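Local coordinates for protein 2-oxoadipate dioxygenase/decarboxylase (Pseudomonas putida, PDB 6W1G) that catalyses the iron(II)-dependent decarboxylation and hydroxylation of 2-oxoadipate to D-2-hydroxyglutarate, using dioxygen, in D-lysine catabolism, at residues Glu61-Val75 / Gly221-Asp233. Numbering follows the deposited sequence.
With NI (nickel (II) ion), chain B.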
ATOM      1  N   GLU A  61      15.526   1.746  -5.186  1.00 12.12           N
ATOM      2  CA  GLU A  61      14.551   0.755  -4.789  1.00 12.24           C
ATOM      3  C   GLU A  61      15.140  -0.644  -4.683  1.00 11.78           C
ATOM      4  O   GLU A  61      14.573  -1.494  -3.965  1.00 12.56           O
ATOM      5  CB  GLU A  61      13.402   0.718  -5.800  1.00 12.19           C
ATOM      6  CG  GLU A  61      12.505   1.928  -5.766  1.00 13.03           C
ATOM      7  CD  GLU A  61      11.582   1.877  -6.968  1.00 12.43           C
ATOM      8  OE1 GLU A  61      10.585   1.117  -6.907  1.00 13.58           O
ATOM      9  OE2 GLU A  61      11.899   2.573  -7.963  1.00 12.90           O
ATOM     10  N   ILE A  62      16.268  -0.916  -5.369  1.00 12.89           N
ATOM     11  CA  ILE A  62      16.888  -2.234  -5.240  1.00 14.80           C
ATOM     12  C   ILE A  62      17.166  -2.562  -3.781  1.00 13.71           C
ATOM     13  O   ILE A  62      17.083  -3.715  -3.371  1.00 16.20           O
ATOM     14  CB  ILE A  62      18.147  -2.302  -6.131  1.00 17.23           C
ATOM     15  CG1 ILE A  62      18.627  -3.741  -6.332  1.00 22.19           C
ATOM     16  CG2 ILE A  62      19.241  -1.375  -5.589  1.00 19.45           C
ATOM     17  CD1 ILE A  62      19.579  -3.877  -7.522  1.00 26.65           C
ATOM     18  N   GLU A  63      17.491  -1.570  -2.968  1.00 14.47           N
ATOM     19  CA  GLU A  63      17.813  -1.833  -1.571  1.00 15.20           C
ATOM     20  C   GLU A  63      16.592  -2.031  -0.687  1.00 14.99           C
ATOM     21  O   GLU A  63      16.719  -2.625   0.379  1.00 22.14           O
ATOM     22  CB  GLU A  63      18.692  -0.699  -1.045  1.00 19.34           C
ATOM     23  CG  GLU A  63      19.987  -0.548  -1.870  1.00 24.16           C
ATOM     24  CD  GLU A  63      20.931   0.530  -1.383  1.00 35.16           C
ATOM     25  OE1 GLU A  63      20.527   1.368  -0.552  1.00 41.42           O
ATOM     26  OE2 GLU A  63      22.091   0.535  -1.847  1.00 39.41           O
ATOM     27  N   ARG A  64      15.431  -1.555  -1.085  1.00 12.02           N
ATOM     28  CA  ARG A  64      14.215  -1.662  -0.264  1.00 12.02           C
ATOM     29  C   ARG A  64      13.325  -2.822  -0.702  1.00 11.84           C
ATOM     30  O   ARG A  64      12.412  -3.216   0.028  1.00 12.55           O
ATOM     31  CB  ARG A  64      13.416  -0.339  -0.280  1.00 12.81           C
ATOM     32  CG  ARG A  64      12.484  -0.208  -1.443  1.00 12.08           C
ATOM     33  CD  ARG A  64      11.844   1.200  -1.592  1.00 12.12           C
ATOM     34  NE  ARG A  64      10.563   1.092  -2.231  1.00 11.08           N
ATOM     35  CZ  ARG A  64       9.674   2.062  -2.381  1.00 10.60           C
ATOM     36  NH1 ARG A  64       9.986   3.304  -2.127  1.00 10.89           N
ATOM     37  NH2 ARG A  64       8.445   1.771  -2.768  1.00 11.55           N
ATOM     38  N   LEU A  65      13.555  -3.358  -1.902  1.00 11.57           N
ATOM     39  CA  LEU A  65      12.587  -4.250  -2.534  1.00 11.16           C
ATOM     40  C   LEU A  65      12.339  -5.522  -1.728  1.00 11.95           C
ATOM     41  O   LEU A  65      11.198  -5.971  -1.608  1.00 11.88           O
ATOM     42  CB  LEU A  65      13.128  -4.617  -3.911  1.00 11.94           C
ATOM     43  CG  LEU A  65      12.332  -5.674  -4.671  1.00 12.27           C
ATOM     44  CD1 LEU A  65      10.925  -5.243  -4.959  1.00 13.29           C
ATOM     45  CD2 LEU A  65      13.095  -6.033  -5.938  1.00 13.73           C
ATOM     46  N   ASP A  66      13.395  -6.158  -1.223  1.00 12.25           N
ATOM     47  CA  ASP A  66      13.239  -7.482  -0.654  1.00 13.25           C
ATOM     48  C   ASP A  66      12.328  -7.489   0.560  1.00 12.84           C
ATOM     49  O   ASP A  66      11.623  -8.473   0.787  1.00 15.24           O
ATOM     50  CB  ASP A  66      14.576  -8.071  -0.256  1.00 17.39           C
ATOM     51  CG  ASP A  66      14.425  -9.445   0.344  1.00 26.42           C
ATOM     52  OD1 ASP A  66      13.902 -10.327  -0.367  1.00 28.79           O
ATOM     53  OD2 ASP A  66      14.782  -9.628   1.522  1.00 31.27           O
ATOM     54  N   GLN A  67      12.306  -6.418   1.337  1.00 12.51           N
ATOM     55  CA  GLN A  67      11.466  -6.341   2.527  1.00 12.47           C
ATOM     56  C   GLN A  67      10.192  -5.538   2.326  1.00 11.29           C
ATOM     57  O   GLN A  67       9.440  -5.353   3.282  1.00 12.64           O
ATOM     58  CB  GLN A  67      12.276  -5.818   3.718  1.00 15.22           C
ATOM     59  CG  GLN A  67      13.429  -6.763   4.096  1.00 18.52           C
ATOM     60  CD  GLN A  67      12.900  -8.090   4.626  1.00 24.49           C
ATOM     61  OE1 GLN A  67      12.139  -8.115   5.588  1.00 26.43           O
ATOM     62  NE2 GLN A  67      13.276  -9.184   3.988  1.00 28.41           N
ATOM     63  N   GLU A  68       9.945  -5.053   1.136  1.00 10.77           N
ATOM     64  CA  GLU A  68       8.849  -4.133   0.878  1.00 10.65           C
ATOM     65  C   GLU A  68       7.495  -4.828   0.997  1.00 11.87           C
ATOM     66  O   GLU A  68       7.233  -5.830   0.324  1.00 13.04           O
ATOM     67  CB  GLU A  68       9.016  -3.497  -0.497  1.00 10.92           C
ATOM     68  CG  GLU A  68       7.843  -2.612  -0.870  1.00 11.16           C
ATOM     69  CD  GLU A  68       8.144  -1.582  -1.943  1.00 11.35           C
ATOM     70  OE1 GLU A  68       9.302  -1.493  -2.445  1.00 11.62           O
ATOM     71  OE2 GLU A  68       7.169  -0.853  -2.303  1.00 12.99           O
ATOM     72  N   ARG A  69       6.626  -4.282   1.846  1.00 12.06           N
ATOM     73  CA  ARG A  69       5.328  -4.864   2.099  1.00 11.68           C
ATOM     74  C   ARG A  69       4.308  -3.782   2.398  1.00 11.20           C
ATOM     75  O   ARG A  69       4.643  -2.644   2.731  1.00 12.20           O
ATOM     76  CB  ARG A  69       5.344  -5.781   3.335  1.00 18.17           C
ATOM     77  CG  ARG A  69       6.171  -7.019   3.240  1.00 19.92           C
ATOM     78  CD  ARG A  69       6.408  -7.639   4.596  1.00 19.79           C
ATOM     79  NE  ARG A  69       7.412  -6.957   5.376  1.00 21.26           N
ATOM     80  CZ  ARG A  69       8.683  -7.312   5.436  1.00 16.48           C
ATOM     81  NH1 ARG A  69       9.135  -8.360   4.723  1.00 19.07           N
ATOM     82  NH2 ARG A  69       9.469  -6.535   6.184  1.00 18.93           N
ATOM     83  N   HIS A  70       3.033  -4.171   2.301  1.00 11.07           N
ATOM     84  CA  HIS A  70       1.967  -3.405   2.934  1.00 11.14           C
ATOM     85  C   HIS A  70       1.111  -4.340   3.782  1.00 10.28           C
ATOM     86  O   HIS A  70       0.962  -5.515   3.454  1.00 11.46           O
ATOM     87  CB  HIS A  70       1.062  -2.559   2.011  1.00 12.27           C
ATOM     88  CG  HIS A  70       0.003  -3.271   1.242  1.00 11.48           C
ATOM     89  ND1 HIS A  70       0.146  -3.622  -0.088  1.00 12.70           N
ATOM     90  CD2 HIS A  70      -1.257  -3.629   1.593  1.00 12.79           C
ATOM     91  CE1 HIS A  70      -0.973  -4.193  -0.503  1.00 12.54           C
ATOM     92  NE2 HIS A  70      -1.838  -4.218   0.486  1.00 13.00           N
ATOM     93  N   GLY A  71       0.554  -3.828   4.863  1.00 10.62           N
ATOM     94  CA  GLY A  71      -0.477  -4.524   5.596  1.00 11.38           C
ATOM     95  C   GLY A  71      -1.808  -3.852   5.386  1.00 10.39           C
ATOM     96  O   GLY A  71      -1.880  -2.709   4.934  1.00 10.86           O
ATOM     97  N   ALA A  72      -2.874  -4.578   5.714  1.00 11.04           N
ATOM     98  CA  ALA A  72      -4.220  -4.042   5.679  1.00 10.43           C
ATOM     99  C   ALA A  72      -4.934  -4.492   6.946  1.00 11.14           C
ATOM    100  O   ALA A  72      -4.861  -5.674   7.311  1.00 11.96           O
ATOM    101  CB  ALA A  72      -4.977  -4.586   4.460  1.00 12.39           C
ATOM    102  N   ILE A  73      -5.605  -3.547   7.599  1.00 10.30           N
ATOM    103  CA  ILE A  73      -6.345  -3.757   8.821  1.00 10.75           C
ATOM    104  C   ILE A  73      -7.640  -2.968   8.758  1.00 11.58           C
ATOM    105  O   ILE A  73      -7.809  -2.037   7.958  1.00 12.48           O
ATOM    106  CB  ILE A  73      -5.546  -3.292  10.053  1.00 11.84           C
ATOM    107  CG1 ILE A  73      -5.216  -1.787   9.996  1.00 13.46           C
ATOM    108  CG2 ILE A  73      -4.323  -4.146  10.196  1.00 13.55           C
ATOM    109  CD1 ILE A  73      -4.610  -1.187  11.257  1.00 14.63           C
ATOM    110  N   ARG A  74      -8.532  -3.303   9.683  1.00 12.13           N
ATOM    111  CA  ARG A  74      -9.829  -2.645   9.841  1.00 13.25           C
ATOM    112  C   ARG A  74     -10.039  -2.338  11.305  1.00 12.62           C
ATOM    113  O   ARG A  74      -9.806  -3.207  12.144  1.00 15.00           O
ATOM    114  CB  ARG A  74     -10.937  -3.591   9.385  1.00 16.41           C
ATOM    115  CG  ARG A  74     -10.754  -4.043   7.949  1.00 17.58           C
ATOM    116  CD  ARG A  74     -11.526  -5.327   7.675  1.00 23.23           C
ATOM    117  NE  ARG A  74     -11.539  -5.654   6.263  1.00 27.58           N
ATOM    118  CZ  ARG A  74     -11.981  -6.801   5.773  1.00 27.18           C
ATOM    119  NH1 ARG A  74     -12.445  -7.730   6.597  1.00 28.89           N
ATOM    120  NH2 ARG A  74     -11.952  -7.012   4.473  1.00 31.07           N
ATOM    121  N   VAL A  75     -10.469  -1.116  11.608  1.00 13.12           N
ATOM    122  CA  VAL A  75     -10.809  -0.722  12.962  1.00 14.00           C
ATOM    123  C   VAL A  75     -12.287  -0.359  12.997  1.00 14.86           C
ATOM    124  O   VAL A  75     -12.940  -0.166  11.960  1.00 14.29           O
ATOM    125  CB  VAL A  75      -9.923   0.420  13.508  1.00 14.49           C
ATOM    126  CG1 VAL A  75      -8.518  -0.043  13.627  1.00 16.00           C
ATOM    127  CG2 VAL A  75     -10.025   1.668  12.645  1.00 15.95           C
ATOM    128  N   GLY A 221      -9.538  -7.656  18.135  1.00 19.12           N
ATOM    129  CA  GLY A 221      -8.823  -6.524  17.605  1.00 16.65           C
ATOM    130  C   GLY A 221      -8.612  -6.633  16.123  1.00 15.44           C
ATOM    131  O   GLY A 221      -9.103  -7.565  15.460  1.00 16.65           O
ATOM    132  N   PRO A 222      -7.868  -5.677  15.553  1.00 14.55           N
ATOM    133  CA  PRO A 222      -7.653  -5.594  14.090  1.00 16.16           C
ATOM    134  C   PRO A 222      -6.563  -6.519  13.576  1.00 16.91           C
ATOM    135  O   PRO A 222      -5.422  -6.105  13.296  1.00 16.80           O
ATOM    136  CB  PRO A 222      -7.281  -4.125  13.887  1.00 16.78           C
ATOM    137  CG  PRO A 222      -6.600  -3.745  15.132  1.00 15.75           C
ATOM    138  CD  PRO A 222      -7.383  -4.456  16.224  1.00 14.46           C
ATOM    139  N   HIS A 223      -6.892  -7.774  13.424  1.00 14.81           N
ATOM    140  CA  HIS A 223      -5.931  -8.740  12.917  1.00 14.46           C
ATOM    141  C   HIS A 223      -5.568  -8.406  11.474  1.00 12.69           C
ATOM    142  O   HIS A 223      -6.266  -7.666  10.769  1.00 14.93           O
ATOM    143  CB  HIS A 223      -6.470 -10.161  13.038  1.00 14.87           C
ATOM    144  CG  HIS A 223      -7.835 -10.368  12.465  1.00 16.17           C
ATOM    145  ND1 HIS A 223      -8.835 -11.000  13.174  1.00 21.14           N
ATOM    146  CD2 HIS A 223      -8.376 -10.033  11.270  1.00 18.34           C
ATOM    147  CE1 HIS A 223      -9.929 -11.058  12.436  1.00 22.24           C
ATOM    148  NE2 HIS A 223      -9.680 -10.468  11.280  1.00 18.80           N
ATOM    149  N   ILE A 224      -4.461  -8.970  11.017  1.00 14.26           N
ATOM    150  CA  ILE A 224      -3.972  -8.652   9.673  1.00 12.83           C
ATOM    151  C   ILE A 224      -4.963  -9.211   8.659  1.00 14.26           C
ATOM    152  O   ILE A 224      -5.234 -10.419   8.616  1.00 17.44           O
ATOM    153  CB  ILE A 224      -2.568  -9.229   9.467  1.00 11.92           C
ATOM    154  CG1 ILE A 224      -1.603  -8.530  10.424  1.00 13.05           C
ATOM    155  CG2 ILE A 224      -2.141  -9.089   8.029  1.00 12.92           C
ATOM    156  CD1 ILE A 224      -0.238  -9.151  10.474  1.00 15.08           C
ATOM    157  N   ASN A 225      -5.525  -8.350   7.832  1.00 12.19           N
ATOM    158  CA  ASN A 225      -6.394  -8.800   6.756  0.54 12.10           C
ATOM    159  C   ASN A 225      -5.590  -9.368   5.602  1.00 12.77           C
ATOM    160  O   ASN A 225      -6.008 -10.354   4.959  1.00 13.96           O
ATOM    161  CB  ASN A 225      -7.198  -7.615   6.238  0.54 12.06           C
ATOM    162  CG  ASN A 225      -8.166  -7.994   5.165  0.54 17.29           C
ATOM    163  OD1 ASN A 225      -7.985  -7.598   4.017  0.54 23.07           O
ATOM    164  ND2 ASN A 225      -9.204  -8.737   5.508  0.54 19.44           N
ATOM    165  N   HIS A 226      -4.450  -8.766   5.334  1.00 12.21           N
ATOM    166  CA  HIS A 226      -3.431  -9.377   4.483  1.00 13.19           C
ATOM    167  C   HIS A 226      -2.141  -8.594   4.706  1.00 11.21           C
ATOM    168  O   HIS A 226      -2.135  -7.456   5.188  1.00 10.73           O
ATOM    169  CB  HIS A 226      -3.830  -9.453   3.014  1.00 14.81           C
ATOM    170  CG  HIS A 226      -4.198  -8.146   2.418  1.00 13.80           C
ATOM    171  ND1 HIS A 226      -5.501  -7.721   2.306  1.00 17.77           N
ATOM    172  CD2 HIS A 226      -3.448  -7.142   1.896  1.00 15.19           C
ATOM    173  CE1 HIS A 226      -5.544  -6.535   1.727  1.00 16.20           C
ATOM    174  NE2 HIS A 226      -4.304  -6.157   1.458  1.00 13.90           N
ATOM    175  N   LEU A 227      -1.045  -9.247   4.345  1.00 11.57           N
ATOM    176  CA  LEU A 227       0.276  -8.656   4.273  1.00 10.90           C
ATOM    177  C   LEU A 227       0.821  -8.987   2.893  1.00 11.58           C
ATOM    178  O   LEU A 227       0.951 -10.171   2.566  1.00 14.00           O
ATOM    179  CB  LEU A 227       1.136  -9.278   5.342  1.00 12.84           C
ATOM    180  CG  LEU A 227       2.296  -8.601   5.857  1.00 14.83           C
ATOM    181  CD1 LEU A 227       2.345  -7.219   6.095  1.00 15.36           C
ATOM    182  CD2 LEU A 227       3.084  -9.361   6.823  1.00 15.05           C
ATOM    183  N   THR A 228       1.125  -7.958   2.114  1.00 10.81           N
ATOM    184  CA  THR A 228       1.367  -8.098   0.674  1.00 10.74           C
ATOM    185  C   THR A 228       2.806  -7.759   0.360  1.00 10.25           C
ATOM    186  O   THR A 228       3.229  -6.606   0.580  1.00 11.31           O
ATOM    187  CB  THR A 228       0.446  -7.145  -0.094  1.00 11.08           C
ATOM    188  OG1 THR A 228      -0.888  -7.478   0.273  1.00 11.82           O
ATOM    189  CG2 THR A 228       0.660  -7.278  -1.581  1.00 12.02           C
ATOM    190  N   PRO A 229       3.564  -8.724  -0.160  1.00 10.24           N
ATOM    191  CA  PRO A 229       4.913  -8.435  -0.649  1.00 10.69           C
ATOM    192  C   PRO A 229       4.854  -7.861  -2.048  1.00 10.57           C
ATOM    193  O   PRO A 229       3.854  -7.969  -2.757  1.00 11.75           O
ATOM    194  CB  PRO A 229       5.596  -9.804  -0.651  1.00 12.13           C
ATOM    195  CG  PRO A 229       4.507 -10.749  -0.914  1.00 13.64           C
ATOM    196  CD  PRO A 229       3.231 -10.163  -0.327  1.00 11.66           C
ATOM    197  N   ARG A 230       5.970  -7.261  -2.451  1.00 11.02           N
ATOM    198  CA  ARG A 230       6.121  -6.636  -3.751  1.00 10.16           C
ATOM    199  C   ARG A 230       6.924  -7.528  -4.694  1.00 10.55           C
ATOM    200  O   ARG A 230       8.059  -7.911  -4.397  1.00 11.80           O
ATOM    201  CB  ARG A 230       6.834  -5.283  -3.627  1.00 11.08           C
ATOM    202  CG  ARG A 230       7.069  -4.618  -4.962  1.00 11.33           C
ATOM    203  CD  ARG A 230       7.790  -3.287  -4.806  1.00 10.72           C
ATOM    204  NE  ARG A 230       8.107  -2.733  -6.094  1.00 11.37           N
ATOM    205  CZ  ARG A 230       8.853  -1.648  -6.314  1.00 11.51           C
ATOM    206  NH1 ARG A 230       9.393  -0.977  -5.296  1.00 11.15           N
ATOM    207  NH2 ARG A 230       9.069  -1.233  -7.545  1.00 15.21           N
ATOM    208  N   THR A 231       6.309  -7.876  -5.824  1.00 10.12           N
ATOM    209  CA  THR A 231       7.020  -8.559  -6.886  1.00 10.82           C
ATOM    210  C   THR A 231       7.290  -7.615  -8.041  1.00 10.67           C
ATOM    211  O   THR A 231       6.532  -6.695  -8.308  1.00 11.18           O
ATOM    212  CB  THR A 231       6.248  -9.799  -7.379  1.00 12.82           C
ATOM    213  OG1 THR A 231       7.012 -10.515  -8.353  1.00 14.85           O
ATOM    214  CG2 THR A 231       4.918  -9.480  -7.998  1.00 14.58           C
ATOM    215  N   LEU A 232       8.365  -7.928  -8.773  1.00 11.23           N
ATOM    216  CA  LEU A 232       8.670  -7.219 -10.013  1.00 11.75           C
ATOM    217  C   LEU A 232       7.872  -7.736 -11.214  1.00 12.13           C
ATOM    218  O   LEU A 232       7.911  -7.132 -12.265  1.00 13.11           O
ATOM    219  CB  LEU A 232      10.166  -7.332 -10.323  1.00 11.76           C
ATOM    220  CG  LEU A 232      11.073  -6.695  -9.281  1.00 10.80           C
ATOM    221  CD1 LEU A 232      12.542  -6.896  -9.666  1.00 12.04           C
ATOM    222  CD2 LEU A 232      10.765  -5.223  -9.065  1.00 12.06           C
ATOM    223  N   ASP A 233       7.151  -8.855 -11.105  1.00 12.90           N
ATOM    224  CA  ASP A 233       6.426  -9.384 -12.276  1.00 12.80           C
ATOM    225  C   ASP A 233       5.236 -10.219 -11.811  1.00 13.62           C
ATOM    226  O   ASP A 233       5.375 -11.401 -11.511  1.00 13.51           O
ATOM    227  CB  ASP A 233       7.361 -10.198 -13.175  1.00 14.52           C
ATOM    228  CG  ASP A 233       6.690 -10.604 -14.466  1.00 15.69           C
ATOM    229  OD1 ASP A 233       5.445 -10.555 -14.576  1.00 14.91           O
ATOM    230  OD2 ASP A 233       7.411 -11.017 -15.418  1.00 17.44           O
TER
HETATM  231 NI    NI B 500      -3.808  -4.788   0.017  0.86 13.70          NI
HETATM  232  O   HOH W   1       9.782  -8.211  -2.304  1.00 22.89           O
HETATM  233  O   HOH W   2      -8.344  -5.995  10.722  1.00 15.69           O
HETATM  234  O   HOH W   3      -9.192  -4.827   4.282  1.00 31.94           O
HETATM  235  O   HOH W   4      -4.862  -3.237   1.076  1.00 17.90           O
HETATM  236  O   HOH W   5      -3.875  -3.317  -1.395  1.00 21.27           O
HETATM  237  O   HOH W   6      -5.872  -4.866  -0.951  1.00 23.51           O
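His70 and His226 converge on one nickel ion from neighbouring antiparallel strands, each through its NE2, at 2.1 Å for His70 and 2.0 Å for His226. Their rings stand nearly perpendicular (83°), edges facing and with no face stacking. In both, CG sits between the backbone N and the carbonyl carbon (chi1 78° in His70, 56° in His226), a turn that brings the two imidazoles together on the metal side of the sheet. Each ring also rests one face on a residue of the opposite strand: Thr228 CB lies 3.6 Å from the centroid of the His70 ring, and Ala72 CB packs in the same CH-pi manner on His226. Glu296 accepts a hydrogen bond from His70 ND1, fixing the ring's rotation, while Glu294, itself hydrogen-bonded to Thr228 OG1, joins the two histidines and three waters round the ion. In the backbone behind the ligands, His70 and Thr228 form a hydrogen-bonded pair, with Thr228 N 2.8 Å from His70 O.

Towards the helix 61-64, the extended side chain of Arg230 runs past Leu65 CD1 to a network of charges. Its NH1 and NH2 grip Glu61 OE1 end-on, the carboxylate nearly coplanar with the guanidinium, while Glu61 OE2 is hydrogen-bonded to Thr59 OG1. Arg230 NH1 also makes a nearly straight bond of 2.9 Å to Glu68 OE1, on the face of that carboxylate opposite Arg64 NE; Arg127 binds the other oxygen, Glu68 OE2. Beyond Ala72, along strand 69-75, Asp215 forms a salt bridge with NH1 of the substrate-binding Arg74.

Two histidines and a glutamate on one side of the metal, with waters completing its shell, make the facial triad (two histidines, one carboxylate) of non-haem iron(II) oxygenases, here in a glyoxalase-clan protein with nickel at the iron site.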